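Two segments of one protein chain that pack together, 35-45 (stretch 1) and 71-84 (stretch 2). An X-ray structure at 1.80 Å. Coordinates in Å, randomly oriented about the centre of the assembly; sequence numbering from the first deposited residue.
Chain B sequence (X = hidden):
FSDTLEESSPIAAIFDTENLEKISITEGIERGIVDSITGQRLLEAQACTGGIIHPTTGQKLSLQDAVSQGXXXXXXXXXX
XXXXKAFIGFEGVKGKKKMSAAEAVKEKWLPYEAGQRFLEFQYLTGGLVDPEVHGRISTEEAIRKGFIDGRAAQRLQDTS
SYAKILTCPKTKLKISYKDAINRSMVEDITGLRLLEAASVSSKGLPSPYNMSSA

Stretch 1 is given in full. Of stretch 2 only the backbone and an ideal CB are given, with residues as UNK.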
# COMPACT_ATOMS: atom_id res chain seq x y z
N ASP B 35 28.05 -5.68 6.20
CA ASP B 35 28.90 -5.11 5.16
C ASP B 35 28.08 -4.09 4.38
O ASP B 35 26.86 -4.21 4.28
CB ASP B 35 29.45 -6.19 4.23
CG ASP B 35 28.38 -6.80 3.36
OD1 ASP B 35 27.74 -7.77 3.81
OD2 ASP B 35 28.17 -6.30 2.24
N SER B 36 28.75 -3.10 3.80
CA SER B 36 28.05 -2.05 3.08
C SER B 36 27.18 -2.50 1.92
O SER B 36 26.18 -1.85 1.61
CB SER B 36 29.05 -1.00 2.58
OG SER B 36 29.81 -1.53 1.51
N ILE B 37 27.56 -3.57 1.24
CA ILE B 37 26.76 -4.01 0.12
C ILE B 37 25.46 -4.63 0.61
O ILE B 37 24.37 -4.34 0.09
CB ILE B 37 27.52 -5.02 -0.76
CG1 ILE B 37 28.72 -4.33 -1.40
CG2 ILE B 37 26.60 -5.55 -1.87
CD1 ILE B 37 29.60 -5.29 -2.20
N THR B 38 25.57 -5.50 1.61
CA THR B 38 24.39 -6.12 2.17
C THR B 38 23.51 -5.02 2.78
O THR B 38 22.30 -5.01 2.61
CB THR B 38 24.77 -7.11 3.28
OG1 THR B 38 25.49 -8.20 2.70
CG2 THR B 38 23.53 -7.63 4.00
N GLY B 39 24.14 -4.10 3.51
CA GLY B 39 23.40 -3.02 4.13
C GLY B 39 22.70 -2.21 3.06
O GLY B 39 21.53 -1.84 3.19
N GLN B 40 23.41 -1.92 1.98
CA GLN B 40 22.80 -1.16 0.90
C GLN B 40 21.57 -1.90 0.38
O GLN B 40 20.54 -1.31 0.13
CB GLN B 40 23.77 -0.98 -0.26
CG GLN B 40 23.14 -0.27 -1.44
CD GLN B 40 24.12 -0.11 -2.58
OE1 GLN B 40 25.28 0.23 -2.35
NE2 GLN B 40 23.66 -0.34 -3.80
N ARG B 41 21.70 -3.20 0.22
CA ARG B 41 20.60 -3.97 -0.31
C ARG B 41 19.44 -4.03 0.65
O ARG B 41 18.30 -4.01 0.22
CB ARG B 41 21.08 -5.34 -0.73
CG ARG B 41 21.90 -5.18 -1.98
CD ARG B 41 22.67 -6.39 -2.38
NE ARG B 41 23.43 -6.02 -3.57
CZ ARG B 41 24.24 -6.84 -4.23
NH1 ARG B 41 24.39 -8.10 -3.83
NH2 ARG B 41 24.87 -6.40 -5.31
N LEU B 42 19.72 -4.09 1.95
CA LEU B 42 18.61 -4.11 2.89
C LEU B 42 17.91 -2.77 2.78
O LEU B 42 16.69 -2.69 2.88
CB LEU B 42 19.10 -4.31 4.32
CG LEU B 42 19.67 -5.71 4.55
CD1 LEU B 42 20.22 -5.79 5.95
CD2 LEU B 42 18.59 -6.75 4.31
N LEU B 43 18.69 -1.71 2.57
CA LEU B 43 18.13 -0.36 2.43
C LEU B 43 17.39 -0.26 1.10
O LEU B 43 16.37 0.41 1.00
CB LEU B 43 19.23 0.71 2.46
CG LEU B 43 19.65 1.44 3.74
CD1 LEU B 43 18.69 1.16 4.88
CD2 LEU B 43 21.07 1.08 4.09
N GLU B 44 17.90 -0.92 0.06
CA GLU B 44 17.21 -0.87 -1.23
C GLU B 44 15.85 -1.50 -1.06
O GLU B 44 14.86 -1.00 -1.56
CB GLU B 44 17.99 -1.63 -2.30
CG GLU B 44 19.31 -1.00 -2.66
CD GLU B 44 20.09 -1.85 -3.64
OE1 GLU B 44 19.89 -3.08 -3.63
OE2 GLU B 44 20.91 -1.28 -4.38
N ALA B 45 15.81 -2.62 -0.35
CA ALA B 45 14.56 -3.32 -0.13
C ALA B 45 13.54 -2.36 0.49
O ALA B 45 12.35 -2.46 0.22
CB ALA B 45 14.78 -4.52 0.78
N UNK B 71 19.60 8.30 9.19
CA UNK B 71 19.21 6.91 9.02
C UNK B 71 20.11 6.26 7.98
O UNK B 71 20.37 5.06 8.04
CB UNK B 71 17.74 6.80 8.61
N UNK B 72 20.58 7.06 7.03
CA UNK B 72 21.51 6.58 6.00
C UNK B 72 22.43 7.77 5.73
O UNK B 72 22.03 8.93 5.94
CB UNK B 72 20.79 6.10 4.74
N UNK B 73 23.64 7.50 5.28
CA UNK B 73 24.57 8.58 4.99
C UNK B 73 24.41 9.03 3.54
O UNK B 73 23.73 8.38 2.75
CB UNK B 73 26.01 8.14 5.26
N UNK B 74 25.03 10.16 3.22
CA UNK B 74 24.94 10.74 1.88
C UNK B 74 25.31 9.81 0.74
O UNK B 74 24.57 9.69 -0.24
CB UNK B 74 25.84 11.98 1.81
N UNK B 75 26.46 9.15 0.85
CA UNK B 75 26.89 8.24 -0.20
C UNK B 75 25.87 7.12 -0.42
O UNK B 75 25.56 6.77 -1.56
CB UNK B 75 28.26 7.65 0.14
N UNK B 76 25.34 6.57 0.67
CA UNK B 76 24.36 5.51 0.55
C UNK B 76 23.11 6.02 -0.16
O UNK B 76 22.56 5.33 -1.01
CB UNK B 76 24.00 4.95 1.93
N UNK B 77 22.66 7.23 0.17
CA UNK B 77 21.48 7.79 -0.48
C UNK B 77 21.72 7.81 -1.99
O UNK B 77 20.81 7.54 -2.77
CB UNK B 77 21.17 9.19 0.05
N UNK B 78 22.95 8.11 -2.40
CA UNK B 78 23.28 8.14 -3.82
C UNK B 78 23.10 6.75 -4.41
O UNK B 78 22.44 6.59 -5.43
CB UNK B 78 24.71 8.64 -4.04
N UNK B 79 23.67 5.74 -3.75
CA UNK B 79 23.57 4.37 -4.24
C UNK B 79 22.15 3.85 -4.23
O UNK B 79 21.84 2.93 -4.98
CB UNK B 79 24.46 3.45 -3.40
N UNK B 80 21.30 4.41 -3.38
CA UNK B 80 19.91 3.96 -3.28
C UNK B 80 18.93 4.60 -4.24
O UNK B 80 17.77 4.20 -4.29
CB UNK B 80 19.41 4.21 -1.86
N UNK B 81 19.37 5.60 -5.00
CA UNK B 81 18.46 6.28 -5.93
C UNK B 81 17.68 5.33 -6.83
O UNK B 81 16.46 5.42 -6.93
CB UNK B 81 19.25 7.25 -6.80
N UNK B 82 18.38 4.39 -7.50
CA UNK B 82 17.64 3.47 -8.37
C UNK B 82 16.56 2.70 -7.60
O UNK B 82 15.46 2.50 -8.11
CB UNK B 82 18.61 2.49 -9.03
N UNK B 83 16.88 2.27 -6.38
CA UNK B 83 15.91 1.54 -5.56
C UNK B 83 14.70 2.42 -5.26
O UNK B 83 13.56 1.96 -5.27
CB UNK B 83 16.55 1.06 -4.26
N UNK B 84 14.95 3.69 -4.96
CA UNK B 84 13.85 4.60 -4.67
C UNK B 84 13.04 4.74 -5.95
O UNK B 84 11.81 4.77 -5.91
CB UNK B 84 14.35 5.96 -4.17

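Position 71 precedes the helix of stretch 2, and its CA-to-CB bond runs sideways, with no atom of stretch 1 within 5.5 Å of the ideal CB. Stretch 1 sets little constraint here, and the residue is Val71. At position 72 the backbone is extended (phi/psi -145/154) and the CB points toward stretch 1, 4.9 Å from Leu43 CG. Only hydrocarbon is on offer, so a branched or longer aliphatic side chain would suit; Ile72 places CG2 3.9 Å from Leu43 CG.

Position 73 stands right before the helix, where free backbone NH groups favour Asp, Asn, Ser or Thr. Asp73 caps it, its OD2 accepting from the backbone N of position 76 at 2.7 Å. Positions 74 and 75 lie out of reach on the first turn and tolerate many polar residues; they are Gln74 and Asp75.

At position 76 the CB points sideways, 5.3 Å from Leu43 CD2, and a gap remains above the backbone of Ser36 and Gly39. A long, flexible apolar chain could turn into it, as could Leu or Ile in part. Met76 (t, p, p) does so: CG lies 4.0 Å from Leu43 CD2, SD 3.6 Å from Gln40 CB, and CE 4.0 Å from Ser36 O.

Positions 77 and 78 are out of reach, leaving the choice open between small and polar residues; they are Ala77 and Thr78.

Position 79 points toward stretch 1, its ideal CB 3.5 Å from Gln40 OE1. With this acceptor and Ser36 O nearby, a long donor such as Lys, Arg or Gln would fit. Arg79 extends past the amide, CD 3.1 Å from Gln40 OE1, which lies at the guanidinium edge. The link is through water: one molecule donates to Gln40 OE1 (2.9 Å) and, weakly, to Ser36 O (2.7 Å), while accepting a weak bond from Arg79 NH1 (2.5 Å). A second donates to Arg79 O (2.5 Å) and Glu44 OE2 (2.9 Å).

At position 80 the CB points sideways, facing the aliphatic parts of Gln40, Leu43 and Glu44; Leu, Met or Ile would suit. Leu80 (m, t) sets CD1 3.7 Å from Leu43 CB and CD2 3.4 Å from Glu44 CG.

Positions 81 and 82 make no contact. Many residues fit at 81, polar or charged ones among them; the N of 82 has no bond to the preceding turn, which admits proline. The residues are Lys81 and Pro82.

Position 83 points toward stretch 1 where the CA atoms of 83 and Glu44 are 5.1 Å apart. With its CB already 3.6 Å from Glu44 CB, a small residue suits, and Ala83 makes that contact. Position 84 turns sideways without contact, so stretch 1 leaves the choice open; it is Gln84.

Stretch 2 (71-84) VIDQDMATRLKPAQ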
# COMPACT_ATOMS: atom_id res chain seq x y z
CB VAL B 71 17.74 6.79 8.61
CG1 VAL B 71 17.40 5.33 8.32
CG2 VAL B 71 16.86 7.32 9.74
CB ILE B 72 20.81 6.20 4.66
CG1 ILE B 72 20.25 7.45 3.98
CG2 ILE B 72 19.68 5.19 4.92
CD1 ILE B 72 19.50 7.15 2.68
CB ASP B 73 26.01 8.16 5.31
CG ASP B 73 26.53 7.06 4.41
OD1 ASP B 73 27.40 6.29 4.87
OD2 ASP B 73 26.09 6.96 3.24
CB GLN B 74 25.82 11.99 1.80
CG GLN B 74 25.47 13.10 2.77
CD GLN B 74 26.21 12.99 4.09
OE1 GLN B 74 26.30 13.96 4.85
NE2 GLN B 74 26.74 11.80 4.38
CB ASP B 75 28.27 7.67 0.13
CG ASP B 75 29.37 8.71 -0.03
OD1 ASP B 75 30.48 8.50 0.49
OD2 ASP B 75 29.11 9.73 -0.71
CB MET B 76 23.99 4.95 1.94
CG MET B 76 23.00 3.80 1.90
SD MET B 76 23.68 2.34 1.12
CE MET B 76 24.74 1.75 2.42
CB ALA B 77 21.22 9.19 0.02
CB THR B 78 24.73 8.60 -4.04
OG1 THR B 78 24.86 9.95 -3.58
CG2 THR B 78 25.11 8.53 -5.52
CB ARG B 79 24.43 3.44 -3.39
CG ARG B 79 25.88 3.83 -3.27
CD ARG B 79 26.52 3.03 -2.14
NE ARG B 79 27.71 3.70 -1.64
CZ ARG B 79 28.33 3.37 -0.51
NH1 ARG B 79 27.87 2.36 0.22
NH2 ARG B 79 29.40 4.04 -0.12
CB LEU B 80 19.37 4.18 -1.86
CG LEU B 80 20.08 3.41 -0.76
CD1 LEU B 80 19.52 3.84 0.59
CD2 LEU B 80 19.88 1.92 -0.99
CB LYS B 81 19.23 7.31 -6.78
CG LYS B 81 19.75 8.50 -5.97
CD LYS B 81 20.77 9.32 -6.77
CE LYS B 81 21.36 10.49 -5.97
NZ LYS B 81 20.42 11.64 -5.81
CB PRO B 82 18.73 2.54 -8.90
CG PRO B 82 19.97 3.42 -8.89
CD PRO B 82 19.83 4.14 -7.56
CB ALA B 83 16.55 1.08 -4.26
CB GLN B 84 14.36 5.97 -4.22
CG GLN B 84 13.23 6.91 -3.80
CD GLN B 84 13.72 8.13 -3.05
OE1 GLN B 84 14.45 8.96 -3.60
NE2 GLN B 84 13.32 8.26 -1.79
O HOH W 1 27.13 0.01 -0.16
O HOH W 2 20.13 1.18 -5.62
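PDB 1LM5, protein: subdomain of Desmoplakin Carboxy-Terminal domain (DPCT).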